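1,3-alpha-isomaltosidase (Kribbella flavida DSM 17836, PDB 5X3I) hydrolyses the alpha-1,3-glucosidic linkages of the cyclic tetrasaccharide cyclobis-(1-6)-alpha-nigerosyl to give isomaltose, during intracellular breakdown of this starch-derived sugar. Local coordinates at residues E292-W302 with R509-F518; V328-W336 with L382-Q393. The protein carries 1 engineered substitution. All coordinates share one frame; numbering follows the deposited sequence.

Overall arrangement
Both contacts belong to the parallel beta-barrel of the catalytic domain, and their centres lie about 12 Å apart. Interaction 1 is partly buried: a charged pair and its water lie toward the outside, while valine and aromatic rings pack further in, where the loop ahead of strand 302-304 meets the loop leading into strand 517-519. Interaction 2 is a buried contact, held by main-chain bonds between the neighbouring strands 330-333 and 388-393, and it ends in polar side chains that grip a glycerol near the presumed active site. The two join directly, since L301 O lies 2.8 Å from G329 N, a probable hydrogen bond just ahead of the neighbouring strands 302-304 and 330-333.

Interaction 1. Residues E292-W302 with R509-F518; sequences EELPGWVFRLW and RSAGKAPVTF
E292 and R509 reach for each other from opposite directions and close a salt bridge at the outer end of the contact. R509 NH2 points in the guanidinium plane at E292 OE1, 2.7 Å away and almost straight, but it meets that oxygen from above the carboxylate, whose plane is turned 41° from the guanidinium. A water doubles the link, donating to E292 OE2 and accepting from R509 NE, and D506 holds NH1 of the same arginine. The glutamate's CG sits between its backbone N and carbonyl carbon (chi1 65°), and the chain then runs extended to bring its carboxylate alongside P515, E292 CD lying 3.8 Å from P515 CG. With an alanine here, R509 NH2 and the bridging water would probably lose their carboxylate mate and this side of P515 its cover.

Further in, the contact is apolar. P295 CD presses tightly on A514 CB at 3.5 Å, and L294 CD2 leans on P515. V516 is the wedge: with CG1 anti to its backbone N (chi1 177°), its two methyls fork, CG2 going to W297 CZ2 at 3.8 Å and CG1 to the W302 edge at CH2, 4.1 Å off. The W302 indole is fixed by NE1, which donates to V298 O at 2.9 Å, that oxygen close to the ring plane. Its six-membered ring lies against F518 in an offset face-to-face stack, the rings somewhat inclined and their centroids 5.0 Å apart, with CZ3 over the phenylalanine face near the rim; W533 also stacks on F518. The side chain of F518 is about 8 Å from that of A471, the engineered replacement of the presumed nucleophile. Strands 302-304 and 517-519 are not sheet neighbours, yet their aromatic residues meet inside the TIM barrel, close to its active site.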
loop_
_atom_site.group_PDB
_atom_site.type_symbol
_atom_site.label_atom_id
_atom_site.label_comp_id
_atom_site.label_asym_id
_atom_site.label_seq_id
_atom_site.Cartn_x
_atom_site.Cartn_y
_atom_site.Cartn_z
ATOM N N GLU A 292 -4.293 16.914 5.795
ATOM C CA GLU A 292 -4.235 18.363 5.760
ATOM C C GLU A 292 -4.371 18.756 4.300
ATOM O O GLU A 292 -4.101 17.943 3.411
ATOM C CB GLU A 292 -2.939 18.900 6.369
ATOM C CG GLU A 292 -1.664 18.530 5.630
ATOM C CD GLU A 292 -0.407 19.092 6.302
ATOM O OE1 GLU A 292 0.230 18.380 7.104
ATOM O OE2 GLU A 292 -0.046 20.251 6.020
ATOM N N GLU A 293 -4.842 19.975 4.053
ATOM C CA GLU A 293 -5.079 20.423 2.695
ATOM C C GLU A 293 -3.758 20.487 1.950
ATOM O O GLU A 293 -2.812 21.103 2.411
ATOM C CB GLU A 293 -5.762 21.799 2.673
ATOM C CG GLU A 293 -7.151 21.810 3.258
ATOM C CD GLU A 293 -7.743 23.203 3.350
ATOM O OE1 GLU A 293 -7.198 24.143 2.738
ATOM O OE2 GLU A 293 -8.758 23.364 4.044
ATOM N N LEU A 294 -3.698 19.788 0.830
ATOM C CA LEU A 294 -2.576 19.863 -0.081
ATOM C C LEU A 294 -2.834 20.927 -1.174
ATOM O O LEU A 294 -3.980 21.290 -1.422
ATOM C CB LEU A 294 -2.308 18.481 -0.681
ATOM C CG LEU A 294 -2.008 17.382 0.357
ATOM C CD1 LEU A 294 -1.818 16.051 -0.345
ATOM C CD2 LEU A 294 -0.790 17.735 1.180
ATOM N N PRO A 295 -1.769 21.422 -1.825
ATOM C CA PRO A 295 -1.981 22.414 -2.888
ATOM C C PRO A 295 -2.847 21.893 -4.018
ATOM O O PRO A 295 -2.827 20.702 -4.346
ATOM C CB PRO A 295 -0.561 22.708 -3.401
ATOM C CG PRO A 295 0.337 22.302 -2.305
ATOM C CD PRO A 295 -0.343 21.131 -1.629
ATOM N N GLY A 296 -3.587 22.808 -4.619
ATOM C CA GLY A 296 -4.481 22.492 -5.716
ATOM C C GLY A 296 -3.837 21.776 -6.882
ATOM O O GLY A 296 -4.510 21.015 -7.564
ATOM N N TRP A 297 -2.541 21.995 -7.107
ATOM C CA TRP A 297 -1.889 21.392 -8.273
ATOM C C TRP A 297 -1.857 19.859 -8.246
ATOM O O TRP A 297 -1.689 19.248 -9.296
ATOM C CB TRP A 297 -0.454 21.925 -8.466
ATOM C CG TRP A 297 0.551 21.642 -7.367
ATOM C CD1 TRP A 297 0.977 22.512 -6.406
ATOM C CD2 TRP A 297 1.286 20.422 -7.151
ATOM N NE1 TRP A 297 1.919 21.914 -5.601
ATOM C CE2 TRP A 297 2.126 20.631 -6.038
ATOM C CE3 TRP A 297 1.320 19.185 -7.791
ATOM C CZ2 TRP A 297 2.970 19.646 -5.548
ATOM C CZ3 TRP A 297 2.173 18.210 -7.305
ATOM C CH2 TRP A 297 2.982 18.444 -6.197
ATOM N N VAL A 298 -2.043 19.238 -7.075
ATOM C CA VAL A 298 -2.042 17.768 -7.023
ATOM C C VAL A 298 -3.231 17.210 -7.795
ATOM O O VAL A 298 -3.224 16.049 -8.197
ATOM C CB VAL A 298 -2.061 17.194 -5.569
ATOM C CG1 VAL A 298 -0.938 17.781 -4.750
ATOM C CG2 VAL A 298 -3.415 17.406 -4.889
ATOM N N PHE A 299 -4.226 18.054 -8.052
ATOM C CA PHE A 299 -5.401 17.606 -8.781
ATOM C C PHE A 299 -5.256 17.645 -10.299
ATOM O O PHE A 299 -6.174 17.273 -11.018
ATOM C CB PHE A 299 -6.614 18.421 -8.349
ATOM C CG PHE A 299 -7.048 18.130 -6.952
ATOM C CD1 PHE A 299 -7.431 16.844 -6.592
ATOM C CD2 PHE A 299 -7.070 19.120 -5.994
ATOM C CE1 PHE A 299 -7.831 16.553 -5.301
ATOM C CE2 PHE A 299 -7.480 18.833 -4.696
ATOM C CZ PHE A 299 -7.858 17.557 -4.357
ATOM N N ARG A 300 -4.095 18.058 -10.790
ATOM C CA ARG A 300 -3.855 17.999 -12.220
ATOM C C ARG A 300 -3.347 16.615 -12.620
ATOM O O ARG A 300 -3.084 15.780 -11.764
ATOM C CB ARG A 300 -2.855 19.079 -12.635
ATOM C CG ARG A 300 -3.284 20.485 -12.243
ATOM C CD ARG A 300 -2.278 21.507 -12.707
ATOM N NE ARG A 300 -2.207 21.576 -14.157
ATOM C CZ ARG A 300 -1.275 22.248 -14.827
ATOM N NH1 ARG A 300 -0.311 22.886 -14.167
ATOM N NH2 ARG A 300 -1.301 22.278 -16.152
ATOM N N LEU A 301 -3.156 16.391 -13.913
ATOM C CA LEU A 301 -2.714 15.085 -14.375
ATOM C C LEU A 301 -1.266 14.826 -13.973
ATOM O O LEU A 301 -0.400 15.695 -14.133
ATOM C CB LEU A 301 -2.865 14.958 -15.889
ATOM C CG LEU A 301 -2.202 13.729 -16.529
ATOM C CD1 LEU A 301 -2.841 12.430 -16.026
ATOM C CD2 LEU A 301 -2.247 13.805 -18.065
ATOM N N TRP A 302 -1.027 13.638 -13.430
ATOM C CA TRP A 302 0.317 13.158 -13.123
ATOM C C TRP A 302 0.821 12.233 -14.225
ATOM O O TRP A 302 0.170 11.242 -14.558
ATOM C CB TRP A 302 0.349 12.408 -11.784
ATOM C CG TRP A 302 0.079 13.223 -10.572
ATOM C CD1 TRP A 302 -0.979 14.059 -10.358
ATOM C CD2 TRP A 302 0.870 13.267 -9.385
ATOM N NE1 TRP A 302 -0.889 14.620 -9.117
ATOM C CE2 TRP A 302 0.235 14.150 -8.493
ATOM C CE3 TRP A 302 2.054 12.635 -8.983
ATOM C CZ2 TRP A 302 0.738 14.420 -7.224
ATOM C CZ3 TRP A 302 2.556 12.907 -7.719
ATOM C CH2 TRP A 302 1.899 13.795 -6.857
ATOM N N ARG A 509 8.104 19.984 4.484
ATOM C CA ARG A 509 7.731 21.038 5.434
ATOM C C ARG A 509 8.921 21.891 5.861
ATOM O O ARG A 509 8.818 23.099 5.917
ATOM C CB ARG A 509 7.073 20.451 6.694
ATOM C CG ARG A 509 5.726 19.753 6.461
ATOM C CD ARG A 509 5.051 19.328 7.796
ATOM N NE ARG A 509 3.790 18.655 7.529
ATOM C CZ ARG A 509 3.675 17.353 7.291
ATOM N NH1 ARG A 509 4.746 16.569 7.324
ATOM N NH2 ARG A 509 2.485 16.833 7.028
ATOM N N SER A 510 10.051 21.255 6.160
ATOM C CA SER A 510 11.189 21.972 6.714
ATOM C C SER A 510 11.810 22.890 5.667
ATOM O O SER A 510 12.527 23.814 6.004
ATOM C CB SER A 510 12.250 21.004 7.251
ATOM O OG SER A 510 12.994 20.433 6.191
ATOM N N ALA A 511 11.539 22.594 4.404
ATOM C CA ALA A 511 11.984 23.403 3.279
ATOM C C ALA A 511 10.910 24.400 2.861
ATOM O O ALA A 511 11.024 25.033 1.831
ATOM C CB ALA A 511 12.372 22.526 2.123
ATOM N N GLY A 512 9.826 24.483 3.621
ATOM C CA GLY A 512 8.793 25.466 3.344
ATOM C C GLY A 512 7.806 25.036 2.277
ATOM O O GLY A 512 7.056 25.857 1.762
ATOM N N LYS A 513 7.779 23.741 1.975
ATOM C CA LYS A 513 6.918 23.213 0.929
ATOM C C LYS A 513 5.872 22.260 1.496
ATOM O O LYS A 513 6.058 21.703 2.560
ATOM C CB LYS A 513 7.737 22.494 -0.136
ATOM C CG LYS A 513 8.749 23.378 -0.833
ATOM C CD LYS A 513 9.366 22.679 -2.012
ATOM C CE LYS A 513 8.687 23.084 -3.300
ATOM N NZ LYS A 513 9.516 22.733 -4.470
ATOM N N ALA A 514 4.777 22.084 0.774
ATOM C CA ALA A 514 3.712 21.174 1.194
ATOM C C ALA A 514 4.190 19.721 1.229
ATOM O O ALA A 514 5.010 19.316 0.412
ATOM C CB ALA A 514 2.526 21.307 0.283
ATOM N N PRO A 515 3.664 18.935 2.189
ATOM C CA PRO A 515 4.159 17.575 2.428
ATOM C C PRO A 515 3.640 16.612 1.379
ATOM O O PRO A 515 2.885 15.696 1.721
ATOM C CB PRO A 515 3.597 17.235 3.815
ATOM C CG PRO A 515 2.291 17.994 3.865
ATOM C CD PRO A 515 2.570 19.291 3.109
ATOM N N VAL A 516 4.040 16.790 0.124
ATOM C CA VAL A 516 3.481 15.939 -0.886
ATOM C C VAL A 516 4.410 14.744 -1.022
ATOM O O VAL A 516 5.373 14.782 -1.752
ATOM C CB VAL A 516 3.360 16.688 -2.263
ATOM C CG1 VAL A 516 2.836 15.767 -3.347
ATOM C CG2 VAL A 516 2.476 17.926 -2.140
ATOM N N THR A 517 3.977 13.630 -0.444
ATOM C CA THR A 517 4.624 12.340 -0.578
ATOM C C THR A 517 3.588 11.551 -1.359
ATOM O O THR A 517 2.413 11.903 -1.347
ATOM C CB THR A 517 4.956 11.649 0.795
ATOM O OG1 THR A 517 3.814 11.706 1.650
ATOM C CG2 THR A 517 6.120 12.337 1.499
ATOM N N PHE A 518 4.041 10.552 -2.096
ATOM C CA PHE A 518 3.176 9.728 -2.903
ATOM C C PHE A 518 3.551 8.275 -2.563
ATOM O O PHE A 518 4.603 7.805 -2.979
ATOM C CB PHE A 518 3.409 10.099 -4.371
ATOM C CG PHE A 518 2.488 9.445 -5.372
ATOM C CD1 PHE A 518 2.998 8.636 -6.358
ATOM C CD2 PHE A 518 1.139 9.712 -5.389
ATOM C CE1 PHE A 518 2.168 8.065 -7.330
ATOM C CE2 PHE A 518 0.304 9.142 -6.352
ATOM C CZ PHE A 518 0.826 8.326 -7.327
HETATM O O HOH W 1 2.245 20.942 7.016
#

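Interaction 2. Residues V328-W336 with L382-Q393. With GOL (glycerol), chain N.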
loop_
_atom_site.group_PDB
_atom_site.type_symbol
_atom_site.label_atom_id
_atom_site.label_comp_id
_atom_site.label_asym_id
_atom_site.label_seq_id
_atom_site.Cartn_x
_atom_site.Cartn_y
_atom_site.Cartn_z
ATOM N N VAL A 328 -0.470 18.656 -18.327
ATOM C CA VAL A 328 0.047 17.813 -17.272
ATOM C C VAL A 328 0.525 18.702 -16.126
ATOM O O VAL A 328 1.175 19.713 -16.356
ATOM C CB VAL A 328 1.184 16.897 -17.780
ATOM C CG1 VAL A 328 2.233 17.710 -18.543
ATOM C CG2 VAL A 328 1.809 16.148 -16.634
ATOM N N GLY A 329 0.148 18.354 -14.898
ATOM C CA GLY A 329 0.543 19.127 -13.737
ATOM C C GLY A 329 1.738 18.619 -12.942
ATOM O O GLY A 329 2.330 19.378 -12.189
ATOM N N ALA A 330 2.104 17.351 -13.104
ATOM C CA ALA A 330 3.268 16.808 -12.408
ATOM C C ALA A 330 3.949 15.688 -13.187
ATOM O O ALA A 330 3.289 14.888 -13.825
ATOM C CB ALA A 330 2.877 16.301 -11.037
ATOM N N VAL A 331 5.267 15.616 -13.101
ATOM C CA VAL A 331 5.980 14.469 -13.651
ATOM C C VAL A 331 6.717 13.754 -12.528
ATOM O O VAL A 331 7.360 14.383 -11.688
ATOM C CB VAL A 331 6.967 14.863 -14.778
ATOM C CG1 VAL A 331 8.065 15.792 -14.265
ATOM C CG2 VAL A 331 7.564 13.613 -15.443
ATOM N N VAL A 332 6.570 12.437 -12.504
ATOM C CA VAL A 332 7.290 11.593 -11.579
ATOM C C VAL A 332 8.497 10.988 -12.291
ATOM O O VAL A 332 8.354 10.404 -13.352
ATOM C CB VAL A 332 6.393 10.453 -11.018
ATOM C CG1 VAL A 332 7.171 9.602 -10.068
ATOM C CG2 VAL A 332 5.130 11.012 -10.334
ATOM N N ILE A 333 9.678 11.121 -11.713
ATOM C CA ILE A 333 10.840 10.462 -12.286
ATOM C C ILE A 333 11.303 9.344 -11.362
ATOM O O ILE A 333 11.873 9.599 -10.303
ATOM C CB ILE A 333 12.011 11.442 -12.517
ATOM C CG1 ILE A 333 11.529 12.735 -13.193
ATOM C CG2 ILE A 333 13.093 10.774 -13.351
ATOM C CD1 ILE A 333 12.625 13.829 -13.299
ATOM N N GLU A 334 11.061 8.106 -11.772
ATOM C CA GLU A 334 11.481 6.978 -10.954
ATOM C C GLU A 334 12.952 6.632 -11.074
ATOM O O GLU A 334 13.619 6.509 -10.046
ATOM C CB GLU A 334 10.646 5.731 -11.264
ATOM C CG GLU A 334 9.221 5.819 -10.779
ATOM C CD GLU A 334 8.578 4.447 -10.614
ATOM O OE1 GLU A 334 7.670 4.301 -9.777
ATOM O OE2 GLU A 334 8.982 3.527 -11.346
ATOM N N ALA A 335 13.501 6.488 -12.283
ATOM C CA ALA A 335 14.926 6.258 -12.241
ATOM C C ALA A 335 15.626 7.539 -12.603
ATOM O O ALA A 335 16.042 7.752 -13.750
ATOM C CB ALA A 335 15.300 5.164 -13.222
ATOM N N TRP A 336 15.893 8.312 -11.559
ATOM C CA TRP A 336 16.668 9.531 -11.656
ATOM C C TRP A 336 18.039 9.412 -11.069
ATOM O O TRP A 336 18.866 10.289 -11.271
ATOM C CB TRP A 336 15.936 10.658 -10.941
ATOM C CG TRP A 336 15.790 10.410 -9.465
ATOM C CD1 TRP A 336 14.820 9.668 -8.846
ATOM C CD2 TRP A 336 16.639 10.899 -8.424
ATOM N NE1 TRP A 336 15.010 9.678 -7.483
ATOM C CE2 TRP A 336 16.116 10.427 -7.196
ATOM C CE3 TRP A 336 17.781 11.702 -8.401
ATOM C CZ2 TRP A 336 16.698 10.733 -5.973
ATOM C CZ3 TRP A 336 18.357 12.004 -7.179
ATOM C CH2 TRP A 336 17.815 11.522 -5.987
ATOM N N LEU A 382 10.548 22.960 -16.451
ATOM C CA LEU A 382 9.283 22.308 -16.113
ATOM C C LEU A 382 8.453 23.220 -15.201
ATOM O O LEU A 382 7.262 23.398 -15.416
ATOM C CB LEU A 382 9.522 20.939 -15.449
ATOM C CG LEU A 382 10.155 19.856 -16.334
ATOM C CD1 LEU A 382 10.385 18.569 -15.578
ATOM C CD2 LEU A 382 9.285 19.582 -17.560
ATOM N N HIS A 383 9.097 23.810 -14.202
ATOM C CA HIS A 383 8.416 24.751 -13.323
ATOM C C HIS A 383 7.866 25.944 -14.115
ATOM O O HIS A 383 6.750 26.394 -13.863
ATOM C CB HIS A 383 9.349 25.231 -12.210
ATOM C CG HIS A 383 9.521 24.243 -11.091
ATOM N ND1 HIS A 383 10.438 24.419 -10.079
ATOM C CD2 HIS A 383 8.892 23.075 -10.829
ATOM C CE1 HIS A 383 10.361 23.404 -9.234
ATOM N NE2 HIS A 383 9.432 22.572 -9.666
ATOM N N ALA A 384 8.640 26.419 -15.090
ATOM C CA ALA A 384 8.211 27.537 -15.933
ATOM C C ALA A 384 6.925 27.186 -16.687
ATOM O O ALA A 384 6.075 28.041 -16.901
ATOM C CB ALA A 384 9.320 27.935 -16.914
ATOM N N ARG A 385 6.775 25.915 -17.047
ATOM C CA ARG A 385 5.562 25.456 -17.705
ATOM C C ARG A 385 4.464 25.076 -16.710
ATOM O O ARG A 385 3.410 24.606 -17.106
ATOM C CB ARG A 385 5.856 24.261 -18.610
ATOM C CG ARG A 385 6.956 24.504 -19.612
ATOM C CD ARG A 385 7.150 23.295 -20.483
ATOM N NE ARG A 385 8.341 23.406 -21.313
ATOM C CZ ARG A 385 8.724 22.488 -22.195
ATOM N NH1 ARG A 385 8.009 21.389 -22.379
ATOM N NH2 ARG A 385 9.816 22.676 -22.905
ATOM N N GLY A 386 4.726 25.250 -15.421
ATOM C CA GLY A 386 3.746 24.931 -14.395
ATOM C C GLY A 386 3.675 23.450 -14.041
ATOM O O GLY A 386 2.698 22.987 -13.482
ATOM N N ILE A 387 4.727 22.712 -14.355
ATOM C CA ILE A 387 4.788 21.282 -14.068
ATOM C C ILE A 387 5.671 21.009 -12.854
ATOM O O ILE A 387 6.812 21.467 -12.808
ATOM C CB ILE A 387 5.327 20.502 -15.278
ATOM C CG1 ILE A 387 4.482 20.790 -16.523
ATOM C CG2 ILE A 387 5.374 19.009 -14.979
ATOM C CD1 ILE A 387 5.058 20.225 -17.810
ATOM N N LYS A 388 5.125 20.303 -11.866
ATOM C CA LYS A 388 5.873 19.884 -10.673
ATOM C C LYS A 388 6.722 18.629 -10.902
ATOM O O LYS A 388 6.450 17.831 -11.794
ATOM C CB LYS A 388 4.920 19.659 -9.496
ATOM C CG LYS A 388 4.013 20.847 -9.200
ATOM C CD LYS A 388 4.819 22.122 -8.937
ATOM C CE LYS A 388 3.886 23.293 -8.621
ATOM N NZ LYS A 388 4.636 24.445 -8.077
ATOM N N VAL A 389 7.763 18.476 -10.095
ATOM C CA VAL A 389 8.685 17.377 -10.268
ATOM C C VAL A 389 8.746 16.525 -8.994
ATOM O O VAL A 389 8.985 17.037 -7.895
ATOM C CB VAL A 389 10.081 17.876 -10.640
ATOM C CG1 VAL A 389 11.057 16.724 -10.737
ATOM C CG2 VAL A 389 10.038 18.681 -11.962
ATOM N N ILE A 390 8.510 15.234 -9.171
ATOM C CA ILE A 390 8.463 14.268 -8.076
ATOM C C ILE A 390 9.541 13.205 -8.274
ATOM O O ILE A 390 9.608 12.590 -9.330
ATOM C CB ILE A 390 7.090 13.565 -7.990
ATOM C CG1 ILE A 390 5.938 14.572 -8.055
ATOM C CG2 ILE A 390 7.023 12.640 -6.752
ATOM C CD1 ILE A 390 5.906 15.507 -6.904
ATOM N N LEU A 391 10.373 12.992 -7.262
ATOM C CA LEU A 391 11.457 12.011 -7.342
ATOM C C LEU A 391 11.167 10.742 -6.518
ATOM O O LEU A 391 10.704 10.820 -5.390
ATOM C CB LEU A 391 12.770 12.636 -6.870
ATOM C CG LEU A 391 13.272 13.845 -7.671
ATOM C CD1 LEU A 391 14.617 14.314 -7.123
ATOM C CD2 LEU A 391 13.348 13.530 -9.157
ATOM N N TRP A 392 11.471 9.590 -7.097
ATOM C CA TRP A 392 11.262 8.291 -6.459
ATOM C C TRP A 392 12.188 8.082 -5.268
ATOM O O TRP A 392 13.335 8.516 -5.278
ATOM C CB TRP A 392 11.473 7.188 -7.495
ATOM C CG TRP A 392 11.184 5.758 -7.088
ATOM C CD1 TRP A 392 9.977 5.118 -7.130
ATOM C CD2 TRP A 392 12.141 4.776 -6.676
ATOM N NE1 TRP A 392 10.121 3.810 -6.736
ATOM C CE2 TRP A 392 11.440 3.574 -6.454
ATOM C CE3 TRP A 392 13.520 4.801 -6.460
ATOM C CZ2 TRP A 392 12.071 2.411 -6.023
ATOM C CZ3 TRP A 392 14.145 3.644 -6.037
ATOM C CH2 TRP A 392 13.419 2.465 -5.819
ATOM N N GLN A 393 11.669 7.394 -4.257
ATOM C CA GLN A 393 12.404 7.040 -3.057
ATOM C C GLN A 393 12.045 5.629 -2.593
ATOM O O GLN A 393 10.946 5.133 -2.864
ATOM C CB GLN A 393 12.113 8.027 -1.933
ATOM C CG GLN A 393 12.709 9.395 -2.128
ATOM C CD GLN A 393 14.202 9.381 -1.903
ATOM O OE1 GLN A 393 14.666 9.339 -0.769
ATOM N NE2 GLN A 393 14.959 9.396 -2.987
HETATM C C1 GOL N . 6.927 1.578 -6.852
HETATM O O1 GOL N . 7.933 2.229 -7.591
HETATM C C2 GOL N . 6.158 0.599 -7.728
HETATM O O2 GOL N . 5.000 0.322 -7.042
HETATM C C3 GOL N . 5.991 1.179 -9.149
HETATM O O3 GOL N . 5.099 2.228 -9.228
HETATM O O HOH W 2 1.324 21.862 -11.498
#
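V331 and I390 sit on adjacent parallel TIM-barrel strands, joined by a ladder of main-chain bonds. K388 N donates to G329 O, V331 N to K388 O at 2.8 Å, I390 N to V331 O, I333 N to I390 O, and W392 N to I333 O at 3.2 Å. At its start a water donates to both G329 O and G386 O.

Apolar side chains divide between the two sheet faces. V331, I333, V389 and L391 point to the face covered by helices 311-323 and 375-384; V331 CG1 meets L382 CD1 at 3.8 Å, the side chains crossing at about a right angle. V332 and I390 point to the other face, V332 CG2 against I390 CB, with W302 beside them.

Beyond the ladder, L391 lies over one face of W336, its CB 4.0 Å from the centroid of the five-membered ring in a CH-pi contact.

The polar side-chain contacts gather at the C-terminal ends of the strands, the active-site end of a TIM barrel. W392, with CG anti to its backbone N (chi1 -175°), runs past E334 and packs on A471, the engineered alanine at the presumed nucleophile position. E334 OE1, salt-bridged to K469, accepts from O1 of a glycerol, probably from the crystallisation liquor, at 3.0 Å, and W392 NE1 donates to this O1 at 2.8 Å; D536, the presumed proton donor, also bonds it. W392 O takes two donors, NE2 of Q393, whose OE1 is held by R456, and W336 NE1, 3.0 Å away on a lone pair in the carbonyl plane.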